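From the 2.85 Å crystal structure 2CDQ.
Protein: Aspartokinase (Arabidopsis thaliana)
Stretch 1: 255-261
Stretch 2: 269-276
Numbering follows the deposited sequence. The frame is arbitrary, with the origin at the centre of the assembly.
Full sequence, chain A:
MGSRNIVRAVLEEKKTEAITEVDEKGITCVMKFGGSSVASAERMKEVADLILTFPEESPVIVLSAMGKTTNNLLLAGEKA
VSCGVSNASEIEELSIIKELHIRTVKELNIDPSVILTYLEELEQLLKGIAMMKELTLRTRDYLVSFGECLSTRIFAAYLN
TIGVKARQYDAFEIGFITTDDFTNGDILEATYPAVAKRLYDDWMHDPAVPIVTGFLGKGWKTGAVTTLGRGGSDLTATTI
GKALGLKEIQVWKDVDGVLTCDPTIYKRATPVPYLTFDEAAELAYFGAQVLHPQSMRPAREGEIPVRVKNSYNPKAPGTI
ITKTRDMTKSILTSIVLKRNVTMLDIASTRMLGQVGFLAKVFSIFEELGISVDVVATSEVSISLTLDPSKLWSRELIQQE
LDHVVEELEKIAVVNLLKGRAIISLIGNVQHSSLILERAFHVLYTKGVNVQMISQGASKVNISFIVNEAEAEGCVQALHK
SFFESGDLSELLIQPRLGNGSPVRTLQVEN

Stretch 1, residues 255-261: VDGVLTC
Stretch 2 (269-276) ATPVPYLT

Two segments of chain can be joined at a single beta bridge, with a side-chain oxygen accepting one hydrogen bond alongside those between backbones. Residues 255-261 and 269-276 of Arabidopsis aspartokinase illustrate the principle. Leu259 is bridged to Pro271, with 4.5 Å from CA to CA, and Thr260 CA lies 5.2 Å from Ala269 CA; the register therefore descends in stretch 2 as stretch 1 advances, and the two chains run antiparallel. Together they bury 461 Å².

The approach begins with a tight turn. Val255 (phi/psi -128/171, chi1 m) does not reach the partner, but its carbonyl accepts a hydrogen bond from the backbone of Gly257, N to O 2.8 Å. Between them Asp256 adopts -78/66 with chi1 m and chi2 -37°. Its CB points toward stretch 2, and its backbone atom O rests 3.6 Å from CB of Pro271. Gly257 follows at 82/-137, a positive phi that by itself favours glycine.

Val258 (-95/134, chi1 t) returns the chain to an extended path and makes the shortest hydrogen bond of the contact: Val272 N donates to Val258 O over 2.7 Å, at an N-H...O angle of 154°. Its side chain leaves sideways, and CG2 packs at 4.3 Å against CD2 of Leu275, whose own chi1 of -136° lies between wells and whose chi2 is p.

Leu259 (-108/169, chi1 m, chi2 t) sits at the bridge. Its CA lies 3.1 Å from Thr270 O in a CA-H...O contact, while its side chain spans two neighbours: CB is 3.9 Å from Ala269 CB, and CD2 is 4.1 Å from Pro271 CD. The bonds of this bridge come from the residues flanking the pair, so a proline, which has no amide hydrogen, costs it none. Pro271 itself is at -56/138 with a C-gamma exo ring.

Thr260 (-70/-14, chi1 p) bonds to Thr270 twice. Thr260 N donates to Thr270 O, 2.8 Å at the more bent angle of 132°, and Thr270 N donates to Thr260 OG1, 2.9 Å at 165°. The side-chain hydroxyl thus supplies an acceptor in place of a backbone carbonyl. Thr270 is extended (-118/147, chi1 m) and its CB points away overall. On the other branch of Thr260, CG2 meets CG2 of Val272 at 3.8 Å; Val272 is at -104/94 with chi1 t, its CB directed toward stretch 1.

Cys261 (-170/-177, chi1 p) closes the contact against Ala269 (-50/132). Its SG lies 3.9 Å from Ala269 CB, and its backbone O is nearer the same methyl, 3.3 Å from Ala269 CB. Beyond the bridge, Pro273 (-55/-42, C-gamma endo) points its CB away, and strand 274-276 begins with Tyr274 (-128/140, chi1 m) out of reach. The CB of Leu275 (-140/154) points toward stretch 1; Thr276 (-100/146, chi1 m) ends the segment, right before a helix.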

ATOM      1  N   VAL A 255      -9.967  -8.033  32.318  1.00 65.24           N
ATOM      2  CA  VAL A 255     -11.189  -8.427  31.609  1.00 64.87           C
ATOM      3  C   VAL A 255     -11.081  -9.875  31.129  1.00 64.89           C
ATOM      4  O   VAL A 255     -10.008 -10.475  31.207  1.00 65.08           O
ATOM      5  CB  VAL A 255     -11.451  -7.512  30.408  1.00 64.77           C
ATOM      6  CG1 VAL A 255     -11.846  -6.112  30.873  1.00 64.58           C
ATOM      7  CG2 VAL A 255     -10.229  -7.465  29.507  1.00 64.54           C
ATOM      8  N   ASP A 256     -12.177 -10.436  30.623  1.00 64.64           N
ATOM      9  CA  ASP A 256     -12.197 -11.853  30.231  1.00 64.61           C
ATOM     10  C   ASP A 256     -11.507 -12.145  28.875  1.00 64.26           C
ATOM     11  O   ASP A 256     -12.150 -12.550  27.896  1.00 64.42           O
ATOM     12  CB  ASP A 256     -13.632 -12.420  30.281  1.00 64.86           C
ATOM     13  CG  ASP A 256     -14.225 -12.434  31.702  1.00 65.73           C
ATOM     14  OD1 ASP A 256     -13.488 -12.706  32.673  1.00 66.61           O
ATOM     15  OD2 ASP A 256     -15.441 -12.189  31.846  1.00 66.44           O
ATOM     16  N   GLY A 257     -10.191 -11.938  28.840  1.00 63.63           N
ATOM     17  CA  GLY A 257      -9.371 -12.247  27.668  1.00 62.77           C
ATOM     18  C   GLY A 257      -9.381 -11.180  26.588  1.00 62.25           C
ATOM     19  O   GLY A 257      -9.281  -9.980  26.874  1.00 62.31           O
ATOM     20  N   VAL A 258      -9.474 -11.633  25.338  1.00 61.43           N
ATOM     21  CA  VAL A 258      -9.660 -10.753  24.195  1.00 60.48           C
ATOM     22  C   VAL A 258     -11.158 -10.696  23.908  1.00 60.22           C
ATOM     23  O   VAL A 258     -11.836 -11.732  23.890  1.00 60.18           O
ATOM     24  CB  VAL A 258      -8.883 -11.259  22.963  1.00 60.35           C
ATOM     25  CG1 VAL A 258      -9.205 -10.423  21.732  1.00 60.36           C
ATOM     26  CG2 VAL A 258      -7.390 -11.234  23.235  1.00 60.00           C
ATOM     27  N   LEU A 259     -11.672  -9.486  23.695  1.00 59.63           N
ATOM     28  CA  LEU A 259     -13.107  -9.284  23.528  1.00 58.98           C
ATOM     29  C   LEU A 259     -13.467  -8.954  22.091  1.00 58.90           C
ATOM     30  O   LEU A 259     -12.593  -8.690  21.275  1.00 58.82           O
ATOM     31  CB  LEU A 259     -13.599  -8.195  24.472  1.00 58.80           C
ATOM     32  CG  LEU A 259     -13.272  -8.431  25.947  1.00 58.61           C
ATOM     33  CD1 LEU A 259     -13.313  -7.135  26.720  1.00 58.08           C
ATOM     34  CD2 LEU A 259     -14.215  -9.450  26.560  1.00 59.52           C
ATOM     35  N   THR A 260     -14.760  -8.978  21.784  1.00 59.04           N
ATOM     36  CA  THR A 260     -15.234  -8.744  20.421  1.00 59.43           C
ATOM     37  C   THR A 260     -15.055  -7.290  19.991  1.00 59.65           C
ATOM     38  O   THR A 260     -15.181  -6.973  18.808  1.00 59.84           O
ATOM     39  CB  THR A 260     -16.706  -9.168  20.238  1.00 59.41           C
ATOM     40  OG1 THR A 260     -17.514  -8.553  21.245  1.00 59.96           O
ATOM     41  CG2 THR A 260     -16.848 -10.669  20.354  1.00 59.80           C
ATOM     42  N   CYS A 261     -14.779  -6.417  20.962  1.00 59.82           N
ATOM     43  CA  CYS A 261     -14.363  -5.028  20.725  1.00 60.08           C
ATOM     44  C   CYS A 261     -13.898  -4.438  22.051  1.00 60.13           C
ATOM     45  O   CYS A 261     -13.866  -5.142  23.062  1.00 60.06           O
ATOM     46  CB  CYS A 261     -15.495  -4.180  20.133  1.00 60.11           C
ATOM     47  SG  CYS A 261     -16.870  -3.849  21.262  1.00 60.74           S
ATOM     48  N   ALA A 269     -19.071  -5.718  24.622  1.00 56.08           N
ATOM     49  CA  ALA A 269     -17.917  -6.541  24.262  1.00 55.92           C
ATOM     50  C   ALA A 269     -18.004  -7.919  24.926  1.00 55.90           C
ATOM     51  O   ALA A 269     -18.265  -8.013  26.121  1.00 56.24           O
ATOM     52  CB  ALA A 269     -16.640  -5.836  24.656  1.00 55.75           C
ATOM     53  N   THR A 270     -17.799  -8.978  24.147  1.00 55.87           N
ATOM     54  CA  THR A 270     -17.942 -10.362  24.626  1.00 56.01           C
ATOM     55  C   THR A 270     -16.599 -11.090  24.505  1.00 55.82           C
ATOM     56  O   THR A 270     -15.821 -10.780  23.605  1.00 55.84           O
ATOM     57  CB  THR A 270     -19.038 -11.114  23.813  1.00 56.10           C
ATOM     58  OG1 THR A 270     -20.241 -10.342  23.814  1.00 56.80           O
ATOM     59  CG2 THR A 270     -19.354 -12.489  24.397  1.00 56.26           C
ATOM     60  N   PRO A 271     -16.307 -12.035  25.425  1.00 55.66           N
ATOM     61  CA  PRO A 271     -15.087 -12.847  25.325  1.00 55.49           C
ATOM     62  C   PRO A 271     -14.946 -13.597  23.997  1.00 55.39           C
ATOM     63  O   PRO A 271     -15.927 -14.141  23.480  1.00 55.15           O
ATOM     64  CB  PRO A 271     -15.240 -13.853  26.472  1.00 55.38           C
ATOM     65  CG  PRO A 271     -16.118 -13.196  27.442  1.00 55.21           C
ATOM     66  CD  PRO A 271     -17.077 -12.368  26.641  1.00 55.57           C
ATOM     67  N   VAL A 272     -13.726 -13.602  23.458  1.00 55.51           N
ATOM     68  CA  VAL A 272     -13.376 -14.405  22.283  1.00 55.64           C
ATOM     69  C   VAL A 272     -12.562 -15.624  22.748  1.00 55.78           C
ATOM     70  O   VAL A 272     -11.339 -15.528  22.900  1.00 55.66           O
ATOM     71  CB  VAL A 272     -12.602 -13.576  21.222  1.00 55.57           C
ATOM     72  CG1 VAL A 272     -12.173 -14.450  20.052  1.00 55.76           C
ATOM     73  CG2 VAL A 272     -13.461 -12.431  20.714  1.00 55.44           C
ATOM     74  N   PRO A 273     -13.248 -16.768  22.986  1.00 55.99           N
ATOM     75  CA  PRO A 273     -12.674 -17.953  23.648  1.00 56.10           C
ATOM     76  C   PRO A 273     -11.405 -18.506  22.998  1.00 56.28           C
ATOM     77  O   PRO A 273     -10.470 -18.873  23.709  1.00 56.12           O
ATOM     78  CB  PRO A 273     -13.807 -18.991  23.579  1.00 56.04           C
ATOM     79  CG  PRO A 273     -14.760 -18.479  22.552  1.00 55.91           C
ATOM     80  CD  PRO A 273     -14.659 -16.991  22.618  1.00 55.99           C
ATOM     81  N   TYR A 274     -11.373 -18.557  21.667  1.00 56.73           N
ATOM     82  CA  TYR A 274     -10.241 -19.146  20.954  1.00 57.28           C
ATOM     83  C   TYR A 274      -9.690 -18.216  19.884  1.00 57.66           C
ATOM     84  O   TYR A 274     -10.447 -17.550  19.169  1.00 57.70           O
ATOM     85  CB  TYR A 274     -10.631 -20.486  20.322  1.00 57.29           C
ATOM     86  CG  TYR A 274     -11.314 -21.438  21.277  1.00 57.63           C
ATOM     87  CD1 TYR A 274     -12.700 -21.607  21.246  1.00 57.51           C
ATOM     88  CD2 TYR A 274     -10.576 -22.161  22.221  1.00 57.84           C
ATOM     89  CE1 TYR A 274     -13.333 -22.469  22.125  1.00 57.74           C
ATOM     90  CE2 TYR A 274     -11.202 -23.030  23.103  1.00 57.85           C
ATOM     91  CZ  TYR A 274     -12.578 -23.179  23.050  1.00 57.89           C
ATOM     92  OH  TYR A 274     -13.201 -24.041  23.920  1.00 58.39           O
ATOM     93  N   LEU A 275      -8.365 -18.192  19.777  1.00 58.11           N
ATOM     94  CA  LEU A 275      -7.689 -17.338  18.823  1.00 58.69           C
ATOM     95  C   LEU A 275      -6.510 -18.064  18.187  1.00 59.48           C
ATOM     96  O   LEU A 275      -5.934 -18.986  18.771  1.00 59.65           O
ATOM     97  CB  LEU A 275      -7.210 -16.074  19.530  1.00 58.56           C
ATOM     98  CG  LEU A 275      -7.393 -14.706  18.871  1.00 57.84           C
ATOM     99  CD1 LEU A 275      -8.860 -14.405  18.593  1.00 56.77           C
ATOM    100  CD2 LEU A 275      -6.805 -13.643  19.779  1.00 56.93           C
ATOM    101  N   THR A 276      -6.158 -17.638  16.982  1.00 60.35           N
ATOM    102  CA  THR A 276      -5.021 -18.184  16.257  1.00 61.31           C
ATOM    103  C   THR A 276      -3.842 -17.227  16.417  1.00 61.77           C
ATOM    104  O   THR A 276      -4.040 -16.014  16.498  1.00 62.15           O
ATOM    105  CB  THR A 276      -5.395 -18.368  14.767  1.00 61.33           C
ATOM    106  OG1 THR A 276      -6.359 -19.421  14.653  1.00 62.08           O
ATOM    107  CG2 THR A 276      -4.197 -18.705  13.912  1.00 61.46           C
TER